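PDB 4RAA: putative exported protein from Bacteroides fragilis, which is of unknown function but folds as a six-bladed beta-propeller of the YWTD superfamily and is probably exported from the cell. Local coordinates for residues H218-F232 with D247-E261. Numbering follows the deposited sequence. Where two conformers were deposited one is given.
Sequences HSFSFEGTDIPSLDF and DLIQSDYISYYCVEE
Tyr253 sends the edge of its ring, CE2 leading, against one face of Phe232 in a T-shaped stack, the centroids 5.0 Å apart and the planes at 63°. Its own face receives Pro228, whose CA lies 3.6 Å from the Tyr253 ring centroid in a CH-pi contact. Phe232, with CG anti to its backbone N (chi1 -179°), reaches across to the helix 245-250, where Leu248 CA lies at its ring edge. The compact, rigid ring of Pro228 crosses the Leu248 side chain at about a right angle, CG meeting CD1.

Two hydrogen bonds join residues 225-226 to 252-254. Ile254 N donates to Asp226 O (2.7 Å), and Thr225, its hydroxyl opposite the backbone N (chi1 -172°), gives OG1 to Asp252 O at 2.9 Å. A beta-branched threonine suits this place, since its CG2 packs against Ile254 while its oxygen serves the backbone. Locally, Ser229 OG accepts from Phe232 N (3.1 Å), an N-cap at the start of the helix that carries Phe232.

Phe222 and Phe220 make the apolar part of the strand contact: Phe222 CD1 meets Ile254 CD1 at 3.6 Å, and Phe220 touches Val259. At the far end His218 NE2 donates to Glu261 OE2 (2.9 Å), above the carboxylate plane; Lys283 and Tyr190 also hold this carboxylate.

Strand 213-222, of a five-stranded sheet, faces 254-261, the edge strand of a four-stranded one, consistent with neighbouring blades of a beta-propeller.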
loop_
_atom_site.group_PDB
_atom_site.type_symbol
_atom_site.label_atom_id
_atom_site.label_comp_id
_atom_site.label_asym_id
_atom_site.label_seq_id
_atom_site.Cartn_x
_atom_site.Cartn_y
_atom_site.Cartn_z
ATOM N N HIS A 218 14.239 28.306 -14.826
ATOM C CA HIS A 218 14.664 28.644 -16.203
ATOM C C HIS A 218 13.436 28.931 -17.052
ATOM O O HIS A 218 12.398 28.321 -16.832
ATOM C CB HIS A 218 15.423 27.485 -16.895
ATOM C CG HIS A 218 16.524 26.880 -16.076
ATOM N ND1 HIS A 218 17.794 27.409 -16.020
ATOM C CD2 HIS A 218 16.542 25.781 -15.285
ATOM C CE1 HIS A 218 18.545 26.668 -15.226
ATOM N NE2 HIS A 218 17.809 25.672 -14.769
ATOM N N SER A 219 13.549 29.870 -17.988
ATOM C CA SER A 219 12.498 30.124 -18.988
ATOM C C SER A 219 13.158 30.141 -20.379
ATOM O O SER A 219 14.309 30.567 -20.519
ATOM C CB SER A 219 11.699 31.397 -18.704
ATOM O OG SER A 219 12.498 32.557 -18.809
ATOM N N PHE A 220 12.436 29.656 -21.386
ATOM C CA PHE A 220 12.965 29.558 -22.745
ATOM C C PHE A 220 12.181 30.376 -23.759
ATOM O O PHE A 220 11.009 30.688 -23.575
ATOM C CB PHE A 220 12.968 28.105 -23.213
ATOM C CG PHE A 220 13.538 27.146 -22.211
ATOM C CD1 PHE A 220 14.913 27.089 -21.999
ATOM C CD2 PHE A 220 12.704 26.289 -21.476
ATOM C CE1 PHE A 220 15.460 26.203 -21.072
ATOM C CE2 PHE A 220 13.243 25.401 -20.541
ATOM C CZ PHE A 220 14.630 25.361 -20.342
ATOM N N SER A 221 12.884 30.742 -24.820
ATOM C CA SER A 221 12.315 31.400 -25.988
ATOM C C SER A 221 13.151 30.885 -27.161
ATOM O O SER A 221 14.370 30.702 -27.021
ATOM C CB SER A 221 12.373 32.926 -25.882
ATOM O OG SER A 221 13.712 33.381 -25.854
ATOM N N PHE A 222 12.488 30.614 -28.280
ATOM C CA PHE A 222 13.131 30.114 -29.491
ATOM C C PHE A 222 12.797 31.087 -30.601
ATOM O O PHE A 222 11.672 31.569 -30.666
ATOM C CB PHE A 222 12.614 28.710 -29.807
ATOM C CG PHE A 222 12.899 27.702 -28.721
ATOM C CD1 PHE A 222 12.044 27.586 -27.609
ATOM C CD2 PHE A 222 14.018 26.869 -28.792
ATOM C CE1 PHE A 222 12.301 26.661 -26.591
ATOM C CE2 PHE A 222 14.277 25.939 -27.785
ATOM C CZ PHE A 222 13.424 25.840 -26.675
ATOM N N GLU A 223 13.773 31.395 -31.452
ATOM C CA GLU A 223 13.571 32.331 -32.562
ATOM C C GLU A 223 12.577 31.721 -33.563
ATOM O O GLU A 223 12.660 30.527 -33.883
ATOM C CB GLU A 223 14.910 32.678 -33.251
ATOM C CG GLU A 223 14.822 33.715 -34.381
ATOM C CD GLU A 223 16.114 33.909 -35.173
ATOM O OE1 GLU A 223 16.939 32.974 -35.273
ATOM O OE2 GLU A 223 16.289 35.012 -35.736
ATOM N N GLY A 224 11.620 32.540 -34.006
ATOM C CA GLY A 224 10.622 32.144 -35.008
ATOM C C GLY A 224 9.597 31.088 -34.625
ATOM O O GLY A 224 8.962 30.511 -35.500
ATOM N N THR A 225 9.435 30.833 -33.331
ATOM C CA THR A 225 8.465 29.850 -32.843
ATOM C C THR A 225 8.187 30.043 -31.366
ATOM O O THR A 225 8.884 30.781 -30.684
ATOM C CB THR A 225 8.914 28.390 -33.078
ATOM O OG1 THR A 225 7.836 27.504 -32.746
ATOM C CG2 THR A 225 10.152 28.020 -32.246
ATOM N N ASP A 226 7.157 29.361 -30.894
ATOM C CA ASP A 226 6.742 29.444 -29.506
ATOM C C ASP A 226 5.834 28.252 -29.197
ATOM O O ASP A 226 5.541 27.444 -30.081
ATOM C CB ASP A 226 5.980 30.780 -29.303
ATOM C CG ASP A 226 5.910 31.236 -27.846
ATOM O OD1 ASP A 226 6.508 30.616 -26.952
ATOM O OD2 ASP A 226 5.241 32.251 -27.593
ATOM N N ILE A 227 5.470 28.102 -27.930
ATOM C CA ILE A 227 4.434 27.145 -27.520
ATOM C C ILE A 227 3.069 27.584 -28.087
ATOM O O ILE A 227 2.854 28.781 -28.316
ATOM C CB ILE A 227 4.254 27.037 -25.978
ATOM C CG1 ILE A 227 4.315 28.441 -25.314
ATOM C CG2 ILE A 227 5.303 26.105 -25.407
ATOM C CD1 ILE A 227 3.588 28.596 -24.008
ATOM N N PRO A 228 2.136 26.632 -28.288
ATOM C CA PRO A 228 0.787 26.990 -28.764
ATOM C C PRO A 228 0.006 27.833 -27.761
ATOM O O PRO A 228 0.186 27.648 -26.555
ATOM C CB PRO A 228 0.100 25.629 -28.919
ATOM C CG PRO A 228 1.214 24.666 -29.001
ATOM C CD PRO A 228 2.249 25.180 -28.082
ATOM N N SER A 229 -0.850 28.729 -28.257
ATOM C CA SER A 229 -1.712 29.545 -27.385
ATOM C C SER A 229 -2.837 28.676 -26.818
ATOM O O SER A 229 -3.080 27.569 -27.304
ATOM C CB SER A 229 -2.321 30.733 -28.150
ATOM O OG SER A 229 -3.206 30.312 -29.175
ATOM N N LEU A 230 -3.530 29.178 -25.806
ATOM C CA LEU A 230 -4.674 28.454 -25.230
ATOM C C LEU A 230 -5.825 28.339 -26.245
ATOM O O LEU A 230 -6.470 27.295 -26.319
ATOM C CB LEU A 230 -5.152 29.130 -23.941
ATOM C CG LEU A 230 -6.273 28.466 -23.129
ATOM C CD1 LEU A 230 -5.910 27.032 -22.771
ATOM C CD2 LEU A 230 -6.571 29.278 -21.877
ATOM N N ASP A 231 -6.048 29.402 -27.028
ATOM C CA ASP A 231 -7.091 29.432 -28.071
ATOM C C ASP A 231 -6.839 28.441 -29.199
ATOM O O ASP A 231 -7.784 27.792 -29.671
ATOM C CB ASP A 231 -7.259 30.848 -28.660
ATOM C CG ASP A 231 -7.829 31.841 -27.657
ATOM O OD1 ASP A 231 -8.021 31.475 -26.479
ATOM O OD2 ASP A 231 -8.096 32.995 -28.041
ATOM N N PHE A 232 -5.585 28.345 -29.644
ATOM C CA PHE A 232 -5.205 27.377 -30.683
ATOM C C PHE A 232 -5.491 25.936 -30.236
ATOM O O PHE A 232 -5.977 25.133 -31.043
ATOM C CB PHE A 232 -3.730 27.516 -31.059
ATOM C CG PHE A 232 -3.289 26.559 -32.130
ATOM C CD1 PHE A 232 -2.813 25.282 -31.796
ATOM C CD2 PHE A 232 -3.371 26.917 -33.476
ATOM C CE1 PHE A 232 -2.416 24.390 -32.780
ATOM C CE2 PHE A 232 -2.964 26.036 -34.469
ATOM C CZ PHE A 232 -2.487 24.768 -34.120
ATOM N N ASP A 247 -3.156 18.551 -35.810
ATOM C CA ASP A 247 -3.188 19.981 -36.157
ATOM C C ASP A 247 -1.998 20.753 -35.595
ATOM O O ASP A 247 -1.491 21.669 -36.247
ATOM C CB ASP A 247 -4.500 20.650 -35.708
ATOM C CG ASP A 247 -5.691 20.306 -36.594
ATOM O OD1 ASP A 247 -5.522 19.857 -37.748
ATOM O OD2 ASP A 247 -6.826 20.535 -36.136
ATOM N N LEU A 248 -1.558 20.369 -34.400
ATOM C CA LEU A 248 -0.406 20.987 -33.754
ATOM C C LEU A 248 0.881 20.821 -34.578
ATOM O O LEU A 248 1.654 21.764 -34.721
ATOM C CB LEU A 248 -0.232 20.404 -32.348
ATOM C CG LEU A 248 0.927 20.878 -31.473
ATOM C CD1 LEU A 248 0.997 22.386 -31.394
ATOM C CD2 LEU A 248 0.819 20.286 -30.073
ATOM N N ILE A 249 1.082 19.624 -35.119
ATOM C CA ILE A 249 2.250 19.303 -35.963
ATOM C C ILE A 249 2.240 20.073 -37.302
ATOM O O ILE A 249 3.305 20.406 -37.824
ATOM C CB ILE A 249 2.407 17.752 -36.088
ATOM C CG1 ILE A 249 2.980 17.235 -34.756
ATOM C CG2 ILE A 249 3.316 17.330 -37.240
ATOM C CD1 ILE A 249 2.971 15.738 -34.576
ATOM N N GLN A 250 1.049 20.381 -37.821
ATOM C CA GLN A 250 0.906 21.181 -39.051
ATOM C C GLN A 250 1.280 22.654 -38.864
ATOM O O GLN A 250 1.568 23.325 -39.855
ATOM C CB GLN A 250 -0.533 21.130 -39.606
ATOM C CG GLN A 250 -1.094 19.741 -39.893
ATOM C CD GLN A 250 -0.201 18.890 -40.773
ATOM O OE1 GLN A 250 0.056 17.722 -40.477
ATOM N NE2 GLN A 250 0.303 19.485 -41.846
ATOM N N SER A 251 1.261 23.157 -37.622
ATOM C CA SER A 251 1.562 24.567 -37.331
ATOM C C SER A 251 3.046 24.851 -37.126
ATOM O O SER A 251 3.858 23.940 -36.946
ATOM C CB SER A 251 0.797 25.035 -36.085
ATOM O OG SER A 251 1.247 24.358 -34.922
ATOM N N ASP A 252 3.360 26.147 -37.136
ATOM C CA ASP A 252 4.706 26.651 -36.876
ATOM C C ASP A 252 5.092 26.566 -35.392
ATOM O O ASP A 252 6.272 26.714 -35.083
ATOM C CB ASP A 252 4.846 28.111 -37.351
ATOM C CG ASP A 252 4.741 28.263 -38.878
ATOM O OD1 ASP A 252 5.366 27.476 -39.628
ATOM O OD2 ASP A 252 4.061 29.208 -39.330
ATOM N N TYR A 253 4.119 26.349 -34.488
ATOM C CA TYR A 253 4.357 26.224 -33.022
ATOM C C TYR A 253 5.266 25.053 -32.634
ATOM O O TYR A 253 5.565 24.192 -33.466
ATOM C CB TYR A 253 3.032 26.043 -32.254
ATOM C CG TYR A 253 2.094 27.231 -32.215
ATOM C CD1 TYR A 253 2.440 28.406 -31.518
ATOM C CD2 TYR A 253 0.823 27.163 -32.797
ATOM C CE1 TYR A 253 1.558 29.492 -31.439
ATOM C CE2 TYR A 253 -0.058 28.239 -32.730
ATOM C CZ TYR A 253 0.305 29.397 -32.052
ATOM O OH TYR A 253 -0.590 30.441 -32.001
ATOM N N ILE A 254 5.690 25.034 -31.368
ATOM C CA ILE A 254 6.506 23.948 -30.814
ATOM C C ILE A 254 5.576 22.765 -30.520
ATOM O O ILE A 254 4.737 22.829 -29.619
ATOM C CB ILE A 254 7.292 24.354 -29.545
ATOM C CG1 ILE A 254 8.369 25.383 -29.916
ATOM C CG2 ILE A 254 7.954 23.135 -28.893
ATOM C CD1 ILE A 254 9.007 26.101 -28.741
ATOM N N SER A 255 5.773 21.691 -31.280
ATOM C CA SER A 255 4.978 20.457 -31.194
ATOM C C SER A 255 5.173 19.665 -29.891
ATOM O O SER A 255 4.207 19.240 -29.277
ATOM C CB SER A 255 5.292 19.566 -32.414
ATOM O OG SER A 255 4.865 18.243 -32.204
ATOM N N TYR A 256 6.436 19.461 -29.527
ATOM C CA TYR A 256 6.882 18.688 -28.358
ATOM C C TYR A 256 8.188 19.300 -27.863
ATOM O O TYR A 256 8.884 19.937 -28.647
ATOM C CB TYR A 256 7.131 17.233 -28.805
ATOM C CG TYR A 256 7.953 16.304 -27.891
ATOM C CD1 TYR A 256 9.361 16.313 -27.900
ATOM C CD2 TYR A 256 7.324 15.359 -27.070
ATOM C CE1 TYR A 256 10.098 15.446 -27.087
ATOM C CE2 TYR A 256 8.054 14.488 -26.254
ATOM C CZ TYR A 256 9.435 14.531 -26.271
ATOM O OH TYR A 256 10.126 13.664 -25.464
ATOM N N TYR A 257 8.501 19.141 -26.576
ATOM C CA TYR A 257 9.818 19.541 -26.052
ATOM C C TYR A 257 10.133 18.815 -24.756
ATOM O O TYR A 257 9.251 18.709 -23.909
ATOM C CB TYR A 257 9.971 21.074 -25.874
ATOM C CG TYR A 257 9.475 21.676 -24.566
ATOM C CD1 TYR A 257 8.125 22.016 -24.382
ATOM C CD2 TYR A 257 10.370 21.919 -23.504
ATOM C CE1 TYR A 257 7.683 22.569 -23.175
ATOM C CE2 TYR A 257 9.940 22.474 -22.299
ATOM C CZ TYR A 257 8.600 22.800 -22.140
ATOM O OH TYR A 257 8.187 23.347 -20.973
ATOM N N CYS A 258 11.358 18.283 -24.641
ATOM C CA CYS A 258 11.812 17.613 -23.414
ATOM C C CYS A 258 13.074 18.323 -22.931
ATOM O O CYS A 258 13.802 18.902 -23.727
ATOM C CB CYS A 258 12.045 16.112 -23.637
ATOM S SG CYS A 258 13.562 15.658 -24.495
ATOM N N VAL A 259 13.309 18.294 -21.625
ATOM C CA VAL A 259 14.474 18.945 -21.014
ATOM C C VAL A 259 15.203 17.972 -20.086
ATOM O O VAL A 259 14.566 17.232 -19.305
ATOM C CB VAL A 259 14.098 20.199 -20.166
ATOM C CG1 VAL A 259 15.352 20.871 -19.592
ATOM C CG2 VAL A 259 13.284 21.204 -20.980
ATOM N N GLU A 260 16.530 17.980 -20.229
ATOM C CA GLU A 260 17.420 17.222 -19.346
ATOM C C GLU A 260 18.458 18.222 -18.846
ATOM O O GLU A 260 19.045 18.984 -19.615
ATOM C CB GLU A 260 18.047 16.000 -20.020
ATOM C CG GLU A 260 18.984 15.203 -19.101
ATOM C CD GLU A 260 18.419 14.931 -17.699
ATOM O OE1 GLU A 260 17.200 14.665 -17.553
ATOM O OE2 GLU A 260 19.213 14.959 -16.731
ATOM N N GLU A 261 18.650 18.245 -17.531
ATOM C CA GLU A 261 19.568 19.192 -16.899
ATOM C C GLU A 261 20.630 18.461 -16.074
ATOM O O GLU A 261 20.362 17.390 -15.529
ATOM C CB GLU A 261 18.761 20.170 -16.027
ATOM C CG GLU A 261 19.504 21.467 -15.707
ATOM C CD GLU A 261 18.722 22.466 -14.860
ATOM O OE1 GLU A 261 17.473 22.429 -14.780
ATOM O OE2 GLU A 261 19.382 23.341 -14.268
#